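Local coordinates for protein ketosynthase (Streptomyces sp. MSC090213JE08, PDB 6KXD) that forms part of the ishigamide ketosynthase/chain length factor, a complex of a highly reducing type II polyketide synthase that probably builds the polyketide chain on an acyl carrier protein, at residues 71-76 with 80-85; 120-125 with 152-157; 28-33 with 46-51. One frame throughout, in Å; residues are numbered along the deposited sequence.

Contact 1 (71-76 with 80-85); sequences DIQEQL and GTAKMD
Gln73 sets its CG opposite its own carbonyl carbon (chi1 -73°) and runs on extended, which carries its amide from helix 72-76 to the hydroxyl of Thr81; Met84, with CG trans to its backbone N (chi1 177°), brings its sulfur in to Leu76. Gln73 NE2 donates to Thr81 OG1 at 2.9 Å, nearly straight (160°) and with the oxygen almost in the amide plane. The same hydroxyl is also hydrogen-bonded to the carbonyl O of Gly77, so it links the helix side chain to the turn that follows. Its methyl neighbour faces carbon instead: Thr81 CG2 rests on Leu76 CB at 3.7 Å. Threonine suits the place because both branches are used, and a valine here would probably leave the Gln73 amide without its acceptor and free to turn. Past the threonine the side chains that meet are apolar. Leu76 CD1 meets Met84 SD at 3.6 Å, the two chains crossing at about a right angle, and the Ile72 CD1 methyl rests on the backbone carbonyl O of Met84 at 3.5 Å. The two bonds on Thr81 OG1 thus probably fix the threonine's rotation, while Ile72 and Met84, both touching Ala89, tie this short helical turn to helix 86-99.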
ATOM      1  N   ASP B  71      -2.135 -21.192 -16.766  1.00 44.76           N
ATOM      2  CA  ASP B  71      -1.178 -20.682 -17.717  1.00 47.84           C
ATOM      3  C   ASP B  71      -1.641 -19.290 -18.119  1.00 42.16           C
ATOM      4  O   ASP B  71      -2.784 -19.113 -18.513  1.00 44.56           O
ATOM      5  CB  ASP B  71      -1.046 -21.592 -18.947  1.00 51.54           C
ATOM      6  CG  ASP B  71      -0.162 -20.996 -20.033  1.00 53.74           C
ATOM      7  OD1 ASP B  71       1.057 -21.173 -19.945  1.00 65.94           O
ATOM      8  OD2 ASP B  71      -0.689 -20.244 -20.873  1.00 48.99           O
ATOM      9  N   ILE B  72      -0.736 -18.323 -18.006  1.00 45.30           N
ATOM     10  CA  ILE B  72      -1.110 -16.953 -18.080  1.00 42.38           C
ATOM     11  C   ILE B  72      -1.721 -16.688 -19.454  1.00 42.69           C
ATOM     12  O   ILE B  72      -2.788 -16.092 -19.539  1.00 44.15           O
ATOM     13  CB  ILE B  72       0.089 -16.061 -17.766  1.00 43.05           C
ATOM     14  CG1 ILE B  72       0.462 -16.220 -16.283  1.00 43.23           C
ATOM     15  CG2 ILE B  72      -0.161 -14.626 -18.181  1.00 45.27           C
ATOM     16  CD1 ILE B  72       1.750 -15.507 -15.914  1.00 46.07           C
ATOM     17  N   GLN B  73      -1.048 -17.162 -20.497  1.00 41.29           N
ATOM     18  CA  GLN B  73      -1.459 -16.774 -21.864  1.00 46.22           C
ATOM     19  C   GLN B  73      -2.735 -17.520 -22.250  1.00 42.01           C
ATOM     20  O   GLN B  73      -3.577 -16.970 -22.950  1.00 41.82           O
ATOM     21  CB  GLN B  73      -0.276 -16.950 -22.817  1.00 53.34           C
ATOM     22  CG  GLN B  73       0.786 -15.872 -22.618  1.00 52.53           C
ATOM     23  CD  GLN B  73       1.642 -15.655 -23.843  1.00 62.04           C
ATOM     24  OE1 GLN B  73       2.216 -16.613 -24.359  1.00 58.95           O
ATOM     25  NE2 GLN B  73       1.757 -14.399 -24.294  1.00 52.48           N
ATOM     26  N   GLU B  74      -2.895 -18.746 -21.742  1.00 45.28           N
ATOM     27  CA  GLU B  74      -4.077 -19.542 -21.937  1.00 49.36           C
ATOM     28  C   GLU B  74      -5.284 -18.842 -21.313  1.00 46.93           C
ATOM     29  O   GLU B  74      -6.360 -18.812 -21.896  1.00 42.96           O
ATOM     30  CB  GLU B  74      -3.892 -20.926 -21.315  1.00 54.10           C
ATOM     31  CG  GLU B  74      -5.047 -21.859 -21.572  1.00 57.95           C
ATOM     32  CD  GLU B  74      -4.836 -23.271 -21.059  1.00 68.35           C
ATOM     33  OE1 GLU B  74      -5.703 -24.118 -21.328  1.00 71.56           O
ATOM     34  OE2 GLU B  74      -3.810 -23.515 -20.391  1.00 67.71           O
ATOM     35  N   GLN B  75      -5.100 -18.305 -20.104  1.00 43.05           N
ATOM     36  CA  GLN B  75      -6.154 -17.610 -19.408  1.00 43.58           C
ATOM     37  C   GLN B  75      -6.410 -16.214 -19.981  1.00 40.84           C
ATOM     38  O   GLN B  75      -7.571 -15.828 -20.052  1.00 42.22           O
ATOM     39  CB  GLN B  75      -5.811 -17.546 -17.913  1.00 44.06           C
ATOM     40  CG  GLN B  75      -5.857 -18.934 -17.280  1.00 48.98           C
ATOM     41  CD  GLN B  75      -7.260 -19.495 -17.310  1.00 48.05           C
ATOM     42  OE1 GLN B  75      -8.230 -18.802 -17.009  1.00 46.03           O
ATOM     43  NE2 GLN B  75      -7.385 -20.755 -17.692  1.00 48.26           N
ATOM     44  N   LEU B  76      -5.362 -15.460 -20.334  1.00 38.91           N
ATOM     45  CA  LEU B  76      -5.532 -14.042 -20.567  1.00 37.29           C
ATOM     46  C   LEU B  76      -5.274 -13.674 -22.024  1.00 39.46           C
ATOM     47  O   LEU B  76      -5.444 -12.538 -22.372  1.00 44.12           O
ATOM     48  CB  LEU B  76      -4.585 -13.274 -19.655  1.00 39.68           C
ATOM     49  CG  LEU B  76      -4.968 -13.386 -18.185  1.00 37.62           C
ATOM     50  CD1 LEU B  76      -3.894 -12.724 -17.332  1.00 38.79           C
ATOM     51  CD2 LEU B  76      -6.315 -12.721 -17.969  1.00 39.69           C
ATOM     52  N   GLY B  80      -0.020  -8.612 -24.188  1.00 44.99           N
ATOM     53  CA  GLY B  80       0.632  -8.030 -22.990  1.00 49.87           C
ATOM     54  C   GLY B  80       0.817  -9.043 -21.859  1.00 45.33           C
ATOM     55  O   GLY B  80       0.864  -8.704 -20.646  1.00 43.73           O
ATOM     56  N   THR B  81       0.930 -10.296 -22.237  1.00 40.42           N
ATOM     57  CA  THR B  81       0.926 -11.401 -21.260  1.00 41.15           C
ATOM     58  C   THR B  81       2.261 -12.129 -21.228  1.00 41.25           C
ATOM     59  O   THR B  81       2.542 -12.861 -20.262  1.00 40.14           O
ATOM     60  CB  THR B  81      -0.197 -12.398 -21.519  1.00 43.01           C
ATOM     61  OG1 THR B  81      -0.088 -12.728 -22.901  1.00 41.95           O
ATOM     62  CG2 THR B  81      -1.565 -11.869 -21.169  1.00 44.21           C
ATOM     63  N   ALA B  82       3.098 -11.921 -22.237  1.00 42.11           N
ATOM     64  CA  ALA B  82       4.371 -12.690 -22.333  1.00 47.65           C
ATOM     65  C   ALA B  82       5.284 -12.425 -21.119  1.00 44.04           C
ATOM     66  O   ALA B  82       5.987 -13.320 -20.696  1.00 47.46           O
ATOM     67  CB  ALA B  82       5.073 -12.351 -23.630  1.00 46.39           C
ATOM     68  N   LYS B  83       5.322 -11.177 -20.656  1.00 39.79           N
ATOM     69  CA  LYS B  83       6.195 -10.728 -19.577  1.00 44.45           C
ATOM     70  C   LYS B  83       5.399 -10.503 -18.284  1.00 43.79           C
ATOM     71  O   LYS B  83       5.941 -10.011 -17.279  1.00 41.69           O
ATOM     72  CB  LYS B  83       6.849  -9.414 -19.990  1.00 46.85           C
ATOM     73  CG  LYS B  83       7.713  -9.473 -21.244  1.00 56.28           C
ATOM     74  CD  LYS B  83       8.433 -10.773 -21.332  1.00 57.43           C
ATOM     75  CE  LYS B  83       9.765 -10.727 -22.058  1.00 66.45           C
ATOM     76  NZ  LYS B  83      10.563 -11.913 -21.656  1.00 60.77           N
ATOM     77  N   MET B  84       4.109 -10.830 -18.311  1.00 41.51           N
ATOM     78  CA  MET B  84       3.223 -10.560 -17.190  1.00 40.76           C
ATOM     79  C   MET B  84       3.617 -11.421 -15.995  1.00 38.78           C
ATOM     80  O   MET B  84       3.808 -12.631 -16.097  1.00 38.91           O
ATOM     81  CB  MET B  84       1.766 -10.861 -17.534  1.00 41.80           C
ATOM     82  CG  MET B  84       0.834 -10.661 -16.356  1.00 44.91           C
ATOM     83  SD  MET B  84      -0.874 -10.884 -16.796  1.00 40.82           S
ATOM     84  CE  MET B  84      -1.109  -9.532 -17.947  1.00 40.78           C
ATOM     85  N   ASP B  85       3.663 -10.779 -14.832  1.00 40.41           N
ATOM     86  CA  ASP B  85       3.953 -11.512 -13.613  1.00 41.47           C
ATOM     87  C   ASP B  85       2.725 -12.328 -13.207  1.00 38.83           C
ATOM     88  O   ASP B  85       1.555 -11.966 -13.430  1.00 38.34           O
ATOM     89  CB  ASP B  85       4.371 -10.568 -12.493  1.00 40.28           C
ATOM     90  CG  ASP B  85       3.278  -9.567 -12.185  1.00 41.91           C
ATOM     91  OD1 ASP B  85       2.867  -8.831 -13.099  1.00 39.47           O
ATOM     92  OD2 ASP B  85       2.800  -9.565 -11.024  1.00 44.73           O
TER

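Contact 2 (120-125 with 152-157); sequences ITMGSL and GSLNHA
Leu154 lays its branched end over the backbone of Met122 and Gly123, with CD2 only 3.3 Å from the carbonyl O of Met122. The same methyl lies 3.6 Å from Gly123 CA, and this explains the glycine: a beta carbon there would collide with CD2, and the positive phi also favours a residue without one. The other methyl, CD1, faces Met122 SD at 4.2 Å. Met122 starts out away from the leucine and comes back through a bend at chi2 (45°), a flexibility that suits methionine to the spot. Ile120 meets the base of the leucine: its CG1 sits between the backbone N and the carbonyl carbon (chi1 59°), sending CD1 to within 3.8 Å of Leu154 CB, the two side chains crossing at about a right angle. No direct hydrogen bond joins the segments. A water bridges them instead, accepting from Ser124 N at 2.8 Å and lying 2.8 Å from the carbonyl O of Gly152, to which it can donate. Met122 also packs on Asn144, and Leu154 on Thr112, of the partner ketosynthase chain. This is a buried piece of the thiolase-type fold beside the subunit interface: the loop leaving strand 114-119, whose Ser124 is the N-cap of helix 125-137, meets the type I turn Ser153-His156 that leads into helix 156-165.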
ATOM      1  N   ILE B 120      -1.275  -7.346  -0.663  1.00 31.85           N
ATOM      2  CA  ILE B 120      -0.117  -8.096  -1.127  1.00 34.19           C
ATOM      3  C   ILE B 120       0.813  -8.265   0.073  1.00 35.81           C
ATOM      4  O   ILE B 120       0.547  -7.691   1.112  1.00 33.55           O
ATOM      5  CB  ILE B 120       0.620  -7.357  -2.255  1.00 33.82           C
ATOM      6  CG1 ILE B 120       1.106  -5.979  -1.805  1.00 36.34           C
ATOM      7  CG2 ILE B 120      -0.260  -7.291  -3.491  1.00 34.95           C
ATOM      8  CD1 ILE B 120       2.046  -5.252  -2.782  1.00 37.98           C
ATOM      9  N   THR B 121       1.867  -9.056  -0.134  1.00 35.14           N
ATOM     10  CA  THR B 121       2.989  -9.177   0.806  1.00 34.49           C
ATOM     11  C   THR B 121       4.085  -8.229   0.326  1.00 33.65           C
ATOM     12  O   THR B 121       4.431  -7.208   0.953  1.00 35.69           O
ATOM     13  CB  THR B 121       3.462 -10.625   0.917  1.00 37.04           C
ATOM     14  OG1 THR B 121       2.417 -11.489   1.341  1.00 36.07           O
ATOM     15  CG2 THR B 121       4.612 -10.774   1.885  1.00 40.16           C
ATOM     16  N   MET B 122       4.593  -8.519  -0.869  1.00 35.07           N
ATOM     17  CA  MET B 122       5.634  -7.698  -1.405  1.00 33.95           C
ATOM     18  C   MET B 122       5.630  -7.817  -2.915  1.00 35.96           C
ATOM     19  O   MET B 122       6.659  -7.719  -3.558  1.00 36.97           O
ATOM     20  CB  MET B 122       6.981  -8.165  -0.840  1.00 36.23           C
ATOM     21  CG  MET B 122       8.091  -7.173  -0.997  1.00 35.96           C
ATOM     22  SD  MET B 122       7.637  -5.519  -0.571  1.00 39.88           S
ATOM     23  CE  MET B 122       9.128  -4.624  -1.009  1.00 44.35           C
ATOM     24  N   GLY B 123       4.433  -7.911  -3.493  1.00 39.32           N
ATOM     25  CA  GLY B 123       4.316  -7.938  -4.951  1.00 34.55           C
ATOM     26  C   GLY B 123       4.933  -9.191  -5.576  1.00 38.86           C
ATOM     27  O   GLY B 123       4.961 -10.297  -5.009  1.00 39.91           O
ATOM     28  N   SER B 124       5.392  -9.040  -6.829  1.00 38.19           N
ATOM     29  CA  SER B 124       6.002 -10.141  -7.521  1.00 38.22           C
ATOM     30  C   SER B 124       7.475 -10.152  -7.129  1.00 38.58           C
ATOM     31  O   SER B 124       8.272  -9.368  -7.639  1.00 38.85           O
ATOM     32  CB  SER B 124       5.898 -10.053  -9.012  1.00 35.65           C
ATOM     33  OG  SER B 124       6.592 -11.153  -9.582  1.00 37.61           O
ATOM     34  N   LEU B 125       7.824 -10.991  -6.167  1.00 38.04           N
ATOM     35  CA  LEU B 125       9.245 -11.137  -5.878  1.00 40.62           C
ATOM     36  C   LEU B 125       9.949 -11.821  -7.052  1.00 41.84           C
ATOM     37  O   LEU B 125      11.138 -11.656  -7.193  1.00 41.73           O
ATOM     38  CB  LEU B 125       9.431 -11.942  -4.607  1.00 40.16           C
ATOM     39  CG  LEU B 125       8.992 -11.183  -3.376  1.00 47.09           C
ATOM     40  CD1 LEU B 125       8.713 -12.145  -2.207  1.00 53.18           C
ATOM     41  CD2 LEU B 125      10.013 -10.117  -3.034  1.00 45.71           C
ATOM     42  N   GLY B 152       6.573  -4.819 -12.437  1.00 49.23           N
ATOM     43  CA  GLY B 152       7.297  -4.874 -11.187  1.00 44.03           C
ATOM     44  C   GLY B 152       6.641  -4.046 -10.088  1.00 43.19           C
ATOM     45  O   GLY B 152       6.775  -4.349  -8.901  1.00 44.21           O
ATOM     46  N   SER B 153       5.901  -3.016 -10.473  1.00 37.58           N
ATOM     47  CA  SER B 153       5.356  -2.090  -9.497  1.00 37.13           C
ATOM     48  C   SER B 153       4.487  -2.878  -8.503  1.00 35.22           C
ATOM     49  O   SER B 153       3.747  -3.759  -8.893  1.00 36.02           O
ATOM     50  CB  SER B 153       4.567  -1.047 -10.197  1.00 38.47           C
ATOM     51  OG  SER B 153       4.381   0.058  -9.348  1.00 53.48           O
ATOM     52  N   LEU B 154       4.570  -2.560  -7.221  1.00 33.92           N
ATOM     53  CA  LEU B 154       3.752  -3.290  -6.256  1.00 34.73           C
ATOM     54  C   LEU B 154       2.247  -3.110  -6.554  1.00 36.20           C
ATOM     55  O   LEU B 154       1.487  -3.979  -6.220  1.00 37.03           O
ATOM     56  CB  LEU B 154       4.114  -2.855  -4.831  1.00 34.51           C
ATOM     57  CG  LEU B 154       5.552  -3.172  -4.371  1.00 39.53           C
ATOM     58  CD1 LEU B 154       5.784  -2.663  -2.949  1.00 39.16           C
ATOM     59  CD2 LEU B 154       5.826  -4.683  -4.433  1.00 40.38           C
ATOM     60  N   ASN B 155       1.856  -1.970  -7.106  1.00 36.12           N
ATOM     61  CA  ASN B 155       0.496  -1.651  -7.364  1.00 36.15           C
ATOM     62  C   ASN B 155       0.087  -2.135  -8.750  1.00 34.53           C
ATOM     63  O   ASN B 155      -1.005  -1.832  -9.193  1.00 34.36           O
ATOM     64  CB  ASN B 155       0.214  -0.170  -7.168  1.00 35.11           C
ATOM     65  CG  ASN B 155       0.983   0.737  -8.102  1.00 34.28           C
ATOM     66  OD1 ASN B 155       1.907   0.264  -8.797  1.00 37.35           O
ATOM     67  ND2 ASN B 155       0.648   2.012  -8.063  1.00 38.90           N
ATOM     68  N   HIS B 156       0.945  -2.879  -9.442  1.00 36.77           N
ATOM     69  CA  HIS B 156       0.649  -3.216 -10.811  1.00 39.22           C
ATOM     70  C   HIS B 156      -0.604  -4.097 -10.936  1.00 38.09           C
ATOM     71  O   HIS B 156      -1.386  -3.860 -11.854  1.00 38.14           O
ATOM     72  CB  HIS B 156       1.780  -3.936 -11.509  1.00 37.54           C
ATOM     73  CG  HIS B 156       1.442  -4.152 -12.938  1.00 38.90           C
ATOM     74  ND1 HIS B 156       0.934  -5.349 -13.408  1.00 37.83           N
ATOM     75  CD2 HIS B 156       1.456  -3.294 -13.989  1.00 36.57           C
ATOM     76  CE1 HIS B 156       0.702  -5.216 -14.723  1.00 39.40           C
ATOM     77  NE2 HIS B 156       1.026  -4.007 -15.091  1.00 37.69           N
ATOM     78  N   ALA B 157      -0.771  -5.110 -10.081  1.00 34.42           N
ATOM     79  CA  ALA B 157      -1.965  -5.977 -10.198  1.00 36.51           C
ATOM     80  C   ALA B 157      -3.256  -5.150 -10.073  1.00 32.47           C
ATOM     81  O   ALA B 157      -4.202  -5.308 -10.896  1.00 35.69           O
ATOM     82  CB  ALA B 157      -1.919  -7.133  -9.212  1.00 36.60           C
TER
HETATM   83  O   HOH W   1       5.146  -6.479  -7.954  1.00 42.14           O

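Contact 3 (28-33 with 46-51); sequences VSPYGI and AKTAVK
Tyr31, at the corner of a tight turn, reaches across with its phenol to a backbone carbonyl, so the one hydrogen bond between these segments joins a side chain to the main chain. The turn belongs to a beta-hairpin with a two-residue loop (a 2:2 hairpin): Ser29 to Gly32 form a type I turn, with Pro30 and Tyr31 as its loop residues, that connects strand 20-29 to strand 32-33, and Ser29 and Gly32 exchange backbone hydrogen bonds in both directions. Each residue type fits. Pro30 has the backbone angles of the first corner, Ser29 OG accepts from Tyr31 N at 3.1 Å to make an ST turn, and Gly32 takes a backbone shape in which a side chain would jam against the preceding carbonyl. Facing this tip is the loop between helix 35-44 and strand 50-51. Thr48 fills the middle, its CB 3.5 Å from Pro30 CB and its hydroxyl oxygen OG1 3.4 Å from that same proline carbon. The hydroxyl is not left to the proline, however: OG1 is hydrogen-bonded to the carbonyl O of Leu324, while Cys65 of strand 63-65 touches both Pro30 and Thr48. The threonine methyl lies obliquely beside the Tyr31 ring, modelled too close for its exact spacing to be trusted. Tyr31 has CG opposite its carbonyl carbon (chi1 -72°), a torsion that swings the ring out of the hairpin to the start of the other segment, with Val42 of helix 35-44 also against it. Ala46 is small enough to bring its backbone up to the ring edge, its CB 3.8 Å from Tyr31 CE1. There Tyr31 OH donates to Ala46 O at 2.9 Å, in the carbonyl plane and on a lone pair, with a C=O...donor angle of 142°.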
ATOM      1  N   VAL B  28      -8.934 -17.647  -7.426  1.00 36.17           N
ATOM      2  CA  VAL B  28      -8.087 -18.474  -8.172  1.00 38.19           C
ATOM      3  C   VAL B  28      -7.131 -18.988  -7.114  1.00 38.21           C
ATOM      4  O   VAL B  28      -6.551 -18.204  -6.378  1.00 36.33           O
ATOM      5  CB  VAL B  28      -7.330 -17.709  -9.274  1.00 38.79           C
ATOM      6  CG1 VAL B  28      -6.360 -18.619  -9.997  1.00 42.29           C
ATOM      7  CG2 VAL B  28      -8.272 -17.020 -10.250  1.00 42.34           C
ATOM      8  N   SER B  29      -7.074 -20.288  -6.973  1.00 34.75           N
ATOM      9  CA  SER B  29      -6.509 -20.830  -5.779  1.00 37.21           C
ATOM     10  C   SER B  29      -5.903 -22.199  -6.055  1.00 42.59           C
ATOM     11  O   SER B  29      -6.023 -22.736  -7.155  1.00 41.91           O
ATOM     12  CB  SER B  29      -7.600 -20.931  -4.738  1.00 35.49           C
ATOM     13  OG  SER B  29      -8.389 -22.075  -5.015  1.00 39.29           O
ATOM     14  N   PRO B  30      -5.235 -22.821  -5.057  1.00 40.57           N
ATOM     15  CA  PRO B  30      -4.712 -24.168  -5.259  1.00 41.77           C
ATOM     16  C   PRO B  30      -5.800 -25.218  -5.529  1.00 42.14           C
ATOM     17  O   PRO B  30      -5.444 -26.282  -5.962  1.00 42.29           O
ATOM     18  CB  PRO B  30      -3.955 -24.468  -3.957  1.00 43.25           C
ATOM     19  CG  PRO B  30      -3.617 -23.077  -3.430  1.00 40.88           C
ATOM     20  CD  PRO B  30      -4.821 -22.238  -3.772  1.00 42.02           C
ATOM     21  N   TYR B  31      -7.082 -24.855  -5.344  1.00 39.35           N
ATOM     22  CA  TYR B  31      -8.218 -25.661  -5.734  1.00 43.52           C
ATOM     23  C   TYR B  31      -8.514 -25.570  -7.221  1.00 46.71           C
ATOM     24  O   TYR B  31      -9.174 -26.443  -7.719  1.00 49.21           O
ATOM     25  CB  TYR B  31      -9.468 -25.256  -4.972  1.00 43.11           C
ATOM     26  CG  TYR B  31      -9.399 -25.676  -3.530  1.00 44.33           C
ATOM     27  CD1 TYR B  31      -8.987 -26.961  -3.215  1.00 50.43           C
ATOM     28  CD2 TYR B  31      -9.760 -24.832  -2.499  1.00 48.33           C
ATOM     29  CE1 TYR B  31      -8.911 -27.389  -1.906  1.00 50.26           C
ATOM     30  CE2 TYR B  31      -9.705 -25.253  -1.175  1.00 51.55           C
ATOM     31  CZ  TYR B  31      -9.272 -26.539  -0.882  1.00 52.29           C
ATOM     32  OH  TYR B  31      -9.169 -27.025   0.395  1.00 55.48           O
ATOM     33  N   GLY B  32      -8.032 -24.519  -7.887  1.00 42.89           N
ATOM     34  CA  GLY B  32      -8.253 -24.365  -9.290  1.00 43.67           C
ATOM     35  C   GLY B  32      -8.621 -22.951  -9.637  1.00 44.48           C
ATOM     36  O   GLY B  32      -8.488 -22.032  -8.835  1.00 41.26           O
ATOM     37  N   ILE B  33      -9.099 -22.762 -10.860  1.00 46.91           N
ATOM     38  CA  ILE B  33      -9.495 -21.467 -11.267  1.00 44.65           C
ATOM     39  C   ILE B  33     -10.989 -21.293 -11.052  1.00 47.56           C
ATOM     40  O   ILE B  33     -11.784 -21.961 -11.668  1.00 61.19           O
ATOM     41  CB  ILE B  33      -9.123 -21.242 -12.733  1.00 54.13           C
ATOM     42  CG1 ILE B  33      -7.632 -21.469 -12.943  1.00 57.56           C
ATOM     43  CG2 ILE B  33      -9.588 -19.856 -13.146  1.00 57.23           C
ATOM     44  CD1 ILE B  33      -7.188 -21.374 -14.364  1.00 56.44           C
ATOM     45  N   ALA B  46     -10.551 -30.593   0.511  1.00 47.12           N
ATOM     46  CA  ALA B  46      -9.636 -31.281  -0.374  1.00 49.85           C
ATOM     47  C   ALA B  46      -8.203 -30.808  -0.114  1.00 47.93           C
ATOM     48  O   ALA B  46      -7.984 -29.669   0.294  1.00 47.89           O
ATOM     49  CB  ALA B  46     -10.036 -31.054  -1.813  1.00 50.98           C
ATOM     50  N   LYS B  47      -7.225 -31.690  -0.389  1.00 52.20           N
ATOM     51  CA  LYS B  47      -5.799 -31.370  -0.356  1.00 55.06           C
ATOM     52  C   LYS B  47      -5.410 -30.760  -1.705  1.00 50.62           C
ATOM     53  O   LYS B  47      -6.105 -30.973  -2.661  1.00 49.01           O
ATOM     54  CB  LYS B  47      -4.955 -32.621  -0.094  1.00 58.04           C
ATOM     55  CG  LYS B  47      -5.336 -33.355   1.177  1.00 63.96           C
ATOM     56  CD  LYS B  47      -4.186 -34.091   1.829  1.00 73.58           C
ATOM     57  CE  LYS B  47      -4.654 -35.187   2.765  1.00 74.10           C
ATOM     58  NZ  LYS B  47      -4.167 -34.958   4.142  1.00 73.41           N
ATOM     59  N   THR B  48      -4.298 -30.016  -1.752  1.00 54.30           N
ATOM     60  CA  THR B  48      -3.910 -29.259  -2.951  1.00 46.86           C
ATOM     61  C   THR B  48      -2.413 -29.374  -3.254  1.00 48.31           C
ATOM     62  O   THR B  48      -1.974 -28.984  -4.334  1.00 49.83           O
ATOM     63  CB  THR B  48      -4.347 -27.791  -2.835  1.00 45.65           C
ATOM     64  OG1 THR B  48      -3.565 -27.113  -1.851  1.00 43.70           O
ATOM     65  CG2 THR B  48      -5.811 -27.661  -2.494  1.00 49.91           C
ATOM     66  N   ALA B  49      -1.645 -29.917  -2.310  1.00 47.59           N
ATOM     67  CA  ALA B  49      -0.229 -30.017  -2.439  1.00 49.38           C
ATOM     68  C   ALA B  49       0.070 -30.892  -3.660  1.00 52.63           C
ATOM     69  O   ALA B  49      -0.580 -31.882  -3.880  1.00 54.50           O
ATOM     70  CB  ALA B  49       0.388 -30.570  -1.173  1.00 53.53           C
ATOM     71  N   VAL B  50       0.991 -30.424  -4.495  1.00 53.59           N
ATOM     72  CA  VAL B  50       1.528 -31.185  -5.610  1.00 53.18           C
ATOM     73  C   VAL B  50       3.035 -30.999  -5.558  1.00 52.98           C
ATOM     74  O   VAL B  50       3.536 -30.142  -4.814  1.00 55.37           O
ATOM     75  CB  VAL B  50       0.970 -30.732  -6.976  1.00 54.16           C
ATOM     76  CG1 VAL B  50      -0.536 -30.942  -7.072  1.00 54.95           C
ATOM     77  CG2 VAL B  50       1.357 -29.280  -7.281  1.00 55.90           C
ATOM     78  N   LYS B  51       3.722 -31.824  -6.343  1.00 51.83           N
ATOM     79  CA  LYS B  51       5.126 -31.738  -6.566  1.00 56.86           C
ATOM     80  C   LYS B  51       5.364 -30.560  -7.495  1.00 52.03           C
ATOM     81  O   LYS B  51       4.637 -30.385  -8.470  1.00 54.98           O
ATOM     82  CB  LYS B  51       5.630 -33.056  -7.159  1.00 57.95           C
ATOM     83  CG  LYS B  51       5.664 -34.194  -6.150  1.00 60.24           C
ATOM     84  CD  LYS B  51       6.644 -33.956  -5.025  1.00 65.88           C
ATOM     85  CE  LYS B  51       6.766 -35.123  -4.071  1.00 65.38           C
ATOM     86  NZ  LYS B  51       6.772 -34.668  -2.663  1.00 66.14           N
TER

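In the fold
From the N terminus the three contacts follow in series, and none encloses or crosses another. Contact 3 comes first, closing the loop that holds helix 35-44 and bringing the chain back to the hairpin tip of strand 20-29. Contact 1 closes a turn of three residues between helix 72-76 and the approach to helix 86-99. Contact 2 closes a loop of 26 residues that holds nearly all of helix 125-137 and most of helix 149-152, and joins the end of strand 114-119 to the start of helix 156-165. Contact 1 is the link in space: it meets contact 2 where Asp85 packs on Ser124 and His156, and contact 3 where Gln75 packs on Ile33. Contacts 2 and 3 stay about 12 Å apart at their nearest atoms.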